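Local coordinates for protein malate dehydrogenase (Picrophilus torridus, PDB 4BGV) that probably catalyses the reversible, NAD-dependent oxidation of malate to oxaloacetate, a step of the tricarboxylic acid cycle, at residues D66-K74 against S106-Y114. Residues are numbered along the deposited sequence; the frame is centred on the assembly and turned at random.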
ATOM      1  N   ASP A  66     -33.053 -18.694   0.100  1.00 21.87           N
ATOM      2  CA  ASP A  66     -34.086 -18.162   0.967  1.00 22.61           C
ATOM      3  C   ASP A  66     -33.748 -16.705   1.261  1.00 20.91           C
ATOM      4  O   ASP A  66     -32.636 -16.388   1.699  1.00 18.93           O
ATOM      5  CB  ASP A  66     -34.189 -18.954   2.265  1.00 24.22           C
ATOM      6  CG  ASP A  66     -35.468 -18.653   3.019  1.00 27.43           C
ATOM      7  OD1 ASP A  66     -35.565 -17.562   3.621  1.00 24.71           O
ATOM      8  OD2 ASP A  66     -36.389 -19.496   2.998  1.00 29.81           O
ATOM      9  N   GLU A  67     -34.704 -15.819   1.021  1.00 21.92           N
ATOM     10  CA  GLU A  67     -34.454 -14.393   1.186  1.00 23.11           C
ATOM     11  C   GLU A  67     -34.201 -13.958   2.632  1.00 21.96           C
ATOM     12  O   GLU A  67     -33.649 -12.883   2.869  1.00 17.69           O
ATOM     13  CB  GLU A  67     -35.557 -13.560   0.521  1.00 30.17           C
ATOM     14  CG  GLU A  67     -35.496 -13.635  -1.001  1.00 40.28           C
ATOM     15  CD  GLU A  67     -35.927 -12.346  -1.682  1.00 49.98           C
ATOM     16  OE1 GLU A  67     -36.358 -11.410  -0.972  1.00 54.13           O
ATOM     17  OE2 GLU A  67     -35.829 -12.269  -2.930  1.00 49.50           O
ATOM     18  N   SER A  68     -34.584 -14.793   3.597  1.00 17.95           N
ATOM     19  CA  SER A  68     -34.341 -14.460   4.996  1.00 21.48           C
ATOM     20  C   SER A  68     -32.849 -14.206   5.278  1.00 21.17           C
ATOM     21  O   SER A  68     -32.498 -13.450   6.185  1.00 20.66           O
ATOM     22  CB  SER A  68     -34.876 -15.554   5.915  1.00 23.06           C
ATOM     23  OG  SER A  68     -34.191 -16.775   5.693  1.00 28.82           O
ATOM     24  N   LYS A  69     -31.975 -14.830   4.493  1.00 20.42           N
ATOM     25  CA  LYS A  69     -30.529 -14.610   4.643  1.00 19.23           C
ATOM     26  C   LYS A  69     -30.089 -13.170   4.388  1.00 16.43           C
ATOM     27  O   LYS A  69     -29.031 -12.750   4.860  1.00 15.19           O
ATOM     28  CB  LYS A  69     -29.737 -15.576   3.766  1.00 20.04           C
ATOM     29  CG  LYS A  69     -29.636 -16.977   4.378  1.00 32.10           C
ATOM     30  CD  LYS A  69     -28.596 -17.003   5.475  1.00 32.96           C
ATOM     31  CE  LYS A  69     -28.847 -18.146   6.438  1.00 39.62           C
ATOM     32  NZ  LYS A  69     -29.162 -19.407   5.710  1.00 42.88           N
ATOM     33  N   TYR A  70     -30.885 -12.402   3.650  1.00 13.66           N
ATOM     34  CA  TYR A  70     -30.555 -10.991   3.430  1.00 12.01           C
ATOM     35  C   TYR A  70     -30.564 -10.199   4.738  1.00 17.39           C
ATOM     36  O   TYR A  70     -30.081  -9.075   4.784  1.00 14.57           O
ATOM     37  CB  TYR A  70     -31.524 -10.344   2.440  1.00 13.75           C
ATOM     38  CG  TYR A  70     -31.190 -10.563   0.982  1.00 15.56           C
ATOM     39  CD1 TYR A  70     -30.004 -10.079   0.443  1.00 14.02           C
ATOM     40  CD2 TYR A  70     -32.075 -11.220   0.137  1.00 15.74           C
ATOM     41  CE1 TYR A  70     -29.706 -10.254  -0.894  1.00 18.31           C
ATOM     42  CE2 TYR A  70     -31.788 -11.391  -1.205  1.00 18.26           C
ATOM     43  CZ  TYR A  70     -30.605 -10.909  -1.712  1.00 19.51           C
ATOM     44  OH  TYR A  70     -30.309 -11.081  -3.043  1.00 20.64           O
ATOM     45  N   ALA A  71     -31.122 -10.784   5.799  1.00 16.93           N
ATOM     46  CA  ALA A  71     -31.065 -10.162   7.127  1.00 16.72           C
ATOM     47  C   ALA A  71     -29.625  -9.856   7.557  1.00 18.51           C
ATOM     48  O   ALA A  71     -29.382  -8.910   8.310  1.00 14.21           O
ATOM     49  CB  ALA A  71     -31.776 -11.045   8.173  1.00 15.59           C
ATOM     50  N   GLU A  72     -28.676 -10.649   7.056  1.00 14.54           N
ATOM     51  CA  GLU A  72     -27.257 -10.445   7.321  1.00 15.16           C
ATOM     52  C   GLU A  72     -26.668  -9.142   6.752  1.00 11.83           C
ATOM     53  O   GLU A  72     -25.541  -8.779   7.079  1.00 13.33           O
ATOM     54  CB  GLU A  72     -26.435 -11.661   6.847  1.00 17.05           C
ATOM     55  CG  GLU A  72     -26.768 -12.961   7.584  1.00 20.06           C
ATOM     56  CD  GLU A  72     -26.253 -12.969   9.010  1.00 25.43           C
ATOM     57  OE1 GLU A  72     -25.570 -11.997   9.400  1.00 25.08           O
ATOM     58  OE2 GLU A  72     -26.525 -13.948   9.742  1.00 26.48           O
ATOM     59  N   MET A  73     -27.425  -8.424   5.929  1.00 13.06           N
ATOM     60  CA  MET A  73     -26.980  -7.117   5.433  1.00 13.65           C
ATOM     61  C   MET A  73     -27.146  -6.014   6.469  1.00 13.30           C
ATOM     62  O   MET A  73     -26.617  -4.928   6.286  1.00 16.83           O
ATOM     63  CB  MET A  73     -27.741  -6.709   4.158  1.00 13.01           C
ATOM     64  CG  MET A  73     -27.512  -7.629   2.967  1.00 10.93           C
ATOM     65  SD  MET A  73     -28.129  -6.870   1.448  1.00 15.37           S
ATOM     66  CE  MET A  73     -29.864  -6.642   1.817  1.00 15.77           C
ATOM     67  N   LYS A  74     -27.884  -6.289   7.547  1.00 13.02           N
ATOM     68  CA  LYS A  74     -28.160  -5.275   8.563  0.50 13.95           C
ATOM     69  C   LYS A  74     -26.908  -4.498   8.964  1.00 13.20           C
ATOM     70  O   LYS A  74     -25.857  -5.083   9.246  1.00 14.57           O
ATOM     71  CB  LYS A  74     -28.813  -5.902   9.798  0.50 16.86           C
ATOM     72  CG  LYS A  74     -27.993  -7.004  10.449  0.50 18.64           C
ATOM     73  CD  LYS A  74     -28.718  -7.602  11.648  0.50 23.33           C
ATOM     74  CE  LYS A  74     -27.941  -8.758  12.247  0.50 24.17           C
ATOM     75  NZ  LYS A  74     -28.608  -9.274  13.472  0.50 24.48           N
ATOM     76  N   SER A 106     -36.785  -6.972  -6.840  1.00 16.82           N
ATOM     77  CA  SER A 106     -36.742  -7.865  -5.688  1.00 17.33           C
ATOM     78  C   SER A 106     -35.537  -7.586  -4.785  1.00 16.30           C
ATOM     79  O   SER A 106     -35.649  -7.666  -3.559  1.00 16.19           O
ATOM     80  CB  SER A 106     -36.790  -9.340  -6.112  1.00 25.73           C
ATOM     81  OG  SER A 106     -35.583  -9.731  -6.737  1.00 35.27           O
ATOM     82  N   VAL A 107     -34.386  -7.265  -5.380  1.00 13.92           N
ATOM     83  CA  VAL A 107     -33.227  -6.867  -4.582  1.00 13.95           C
ATOM     84  C   VAL A 107     -33.519  -5.603  -3.775  1.00 13.95           C
ATOM     85  O   VAL A 107     -33.222  -5.541  -2.578  1.00 14.44           O
ATOM     86  CB  VAL A 107     -31.943  -6.692  -5.432  1.00 15.97           C
ATOM     87  CG1 VAL A 107     -30.880  -5.929  -4.658  1.00 15.07           C
ATOM     88  CG2 VAL A 107     -31.397  -8.059  -5.853  1.00 16.01           C
ATOM     89  N   GLY A 108     -34.126  -4.608  -4.421  1.00 14.17           N
ATOM     90  CA  GLY A 108     -34.458  -3.361  -3.746  1.00 13.99           C
ATOM     91  C   GLY A 108     -35.464  -3.544  -2.625  1.00 13.47           C
ATOM     92  O   GLY A 108     -35.392  -2.875  -1.586  1.00 12.43           O
ATOM     93  N   GLU A 109     -36.412  -4.457  -2.832  1.00 12.44           N
ATOM     94  CA  GLU A 109     -37.371  -4.796  -1.779  1.00 16.34           C
ATOM     95  C   GLU A 109     -36.699  -5.447  -0.573  1.00 14.93           C
ATOM     96  O   GLU A 109     -37.048  -5.150   0.567  1.00 15.54           O
ATOM     97  CB  GLU A 109     -38.518  -5.657  -2.337  1.00 14.29           C
ATOM     98  CG  GLU A 109     -39.482  -4.802  -3.180  1.00 16.38           C
ATOM     99  CD  GLU A 109     -40.365  -5.609  -4.112  1.00 24.91           C
ATOM    100  OE1 GLU A 109     -40.208  -6.853  -4.180  1.00 25.16           O
ATOM    101  OE2 GLU A 109     -41.217  -4.985  -4.782  1.00 22.97           O
ATOM    102  N   ALA A 110     -35.730  -6.323  -0.827  1.00 15.99           N
ATOM    103  CA  ALA A 110     -34.946  -6.918   0.252  1.00 15.68           C
ATOM    104  C   ALA A 110     -34.097  -5.878   0.992  1.00 14.50           C
ATOM    105  O   ALA A 110     -33.951  -5.944   2.208  1.00 12.83           O
ATOM    106  CB  ALA A 110     -34.062  -8.061  -0.276  1.00 13.33           C
ATOM    107  N   ILE A 111     -33.528  -4.927   0.257  1.00 13.63           N
ATOM    108  CA  ILE A 111     -32.755  -3.857   0.885  1.00 15.51           C
ATOM    109  C   ILE A 111     -33.637  -2.985   1.786  1.00 15.39           C
ATOM    110  O   ILE A 111     -33.245  -2.625   2.899  1.00 14.76           O
ATOM    111  CB  ILE A 111     -32.043  -2.978  -0.175  1.00 13.04           C
ATOM    112  CG1 ILE A 111     -30.918  -3.767  -0.862  1.00 12.53           C
ATOM    113  CG2 ILE A 111     -31.496  -1.717   0.464  1.00 14.05           C
ATOM    114  CD1 ILE A 111     -30.384  -3.099  -2.155  1.00 16.81           C
ATOM    115  N   LYS A 112     -34.831  -2.657   1.305  1.00 17.65           N
ATOM    116  CA  LYS A 112     -35.768  -1.873   2.096  1.00 17.02           C
ATOM    117  C   LYS A 112     -36.131  -2.603   3.383  1.00 18.23           C
ATOM    118  O   LYS A 112     -36.236  -1.998   4.448  1.00 16.13           O
ATOM    119  CB  LYS A 112     -37.035  -1.594   1.294  1.00 16.92           C
ATOM    120  CG  LYS A 112     -38.096  -0.830   2.073  1.00 20.37           C
ATOM    121  CD  LYS A 112     -39.343  -0.647   1.234  1.00 25.33           C
ATOM    122  CE  LYS A 112     -40.304   0.330   1.896  1.00 33.27           C
ATOM    123  NZ  LYS A 112     -41.382   0.740   0.959  1.00 42.14           N
ATOM    124  N   LYS A 113     -36.311  -3.913   3.274  1.00 15.91           N
ATOM    125  CA  LYS A 113     -36.714  -4.724   4.416  1.00 16.78           C
ATOM    126  C   LYS A 113     -35.593  -4.921   5.435  1.00 17.58           C
ATOM    127  O   LYS A 113     -35.839  -4.893   6.644  1.00 19.28           O
ATOM    128  CB  LYS A 113     -37.225  -6.087   3.951  1.00 15.96           C
ATOM    129  CG  LYS A 113     -37.665  -7.019   5.091  1.00 21.33           C
ATOM    130  CD  LYS A 113     -38.251  -8.294   4.538  1.00 23.22           C
ATOM    131  CE  LYS A 113     -38.868  -9.157   5.635  1.00 29.79           C
ATOM    132  NZ  LYS A 113     -39.516 -10.356   5.033  1.00 35.24           N
ATOM    133  N   TYR A 114     -34.362  -5.119   4.968  1.00 13.99           N
ATOM    134  CA  TYR A 114     -33.309  -5.543   5.893  1.00 12.25           C
ATOM    135  C   TYR A 114     -32.211  -4.524   6.198  1.00 16.20           C
ATOM    136  O   TYR A 114     -31.510  -4.649   7.210  1.00 16.07           O
ATOM    137  CB  TYR A 114     -32.664  -6.836   5.393  1.00 16.19           C
ATOM    138  CG  TYR A 114     -33.590  -8.025   5.415  1.00 16.37           C
ATOM    139  CD1 TYR A 114     -34.025  -8.571   6.620  1.00 19.50           C
ATOM    140  CD2 TYR A 114     -34.013  -8.619   4.240  1.00 19.72           C
ATOM    141  CE1 TYR A 114     -34.862  -9.671   6.650  1.00 19.01           C
ATOM    142  CE2 TYR A 114     -34.858  -9.727   4.261  1.00 19.47           C
ATOM    143  CZ  TYR A 114     -35.277 -10.244   5.470  1.00 19.00           C
ATOM    144  OH  TYR A 114     -36.114 -11.347   5.500  1.00 20.67           O
TER
HETATM  145  O   HOH W   1     -37.197  -9.350  -2.295  1.00 28.74           O
HETATM  146  O   HOH W   2     -31.809  -6.755   8.932  1.00 39.30           O
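Tyr114 turns its CG anti to its own carbonyl carbon (chi1 -67°), which brings its ring against the Tyr70-Ala71 backbone, and the like torsion of Tyr70 (chi1 -83°) brings that ring to Ala110 CB. The Tyr114 ring lies mainly against the backbone of Tyr70 and Ala71: Ala71 N sits 3.6 Å above the centre of one face, CG of Lys113 covers the opposite face, and Tyr114 CD1 packs 3.4 Å from Ala71 CA, with Ala71 CB close by. Tyr114 CD2 comes within 3.5 Å of Tyr70 CB, while Tyr114 OH reaches Ser68 CA. With an alanine here in place of Tyr114, a gap would probably open beside the Tyr70-Ala71 backbone, leaving Tyr70 CB without its aromatic neighbour. Ala110 CB makes a CH-pi contact over the face of the Tyr70 ring, 4.2 Å from its centroid. Water bridges both ends of the groove, one donating to Glu67 OE1 and Ser106 O, each at 2.6 Å, the other to Tyr114 O and weakly to Ala71 O. Helix 93-114 and the 3-10 segment 67-73, from the connection between strands 59-63 and 78-81, pack side by side on one side of the Rossmann-type domain's parallel sheet: Met73 crosses Ile111 at about a right angle, and with Tyr70 and Val107 they rest on strands 4-8 and 78-81.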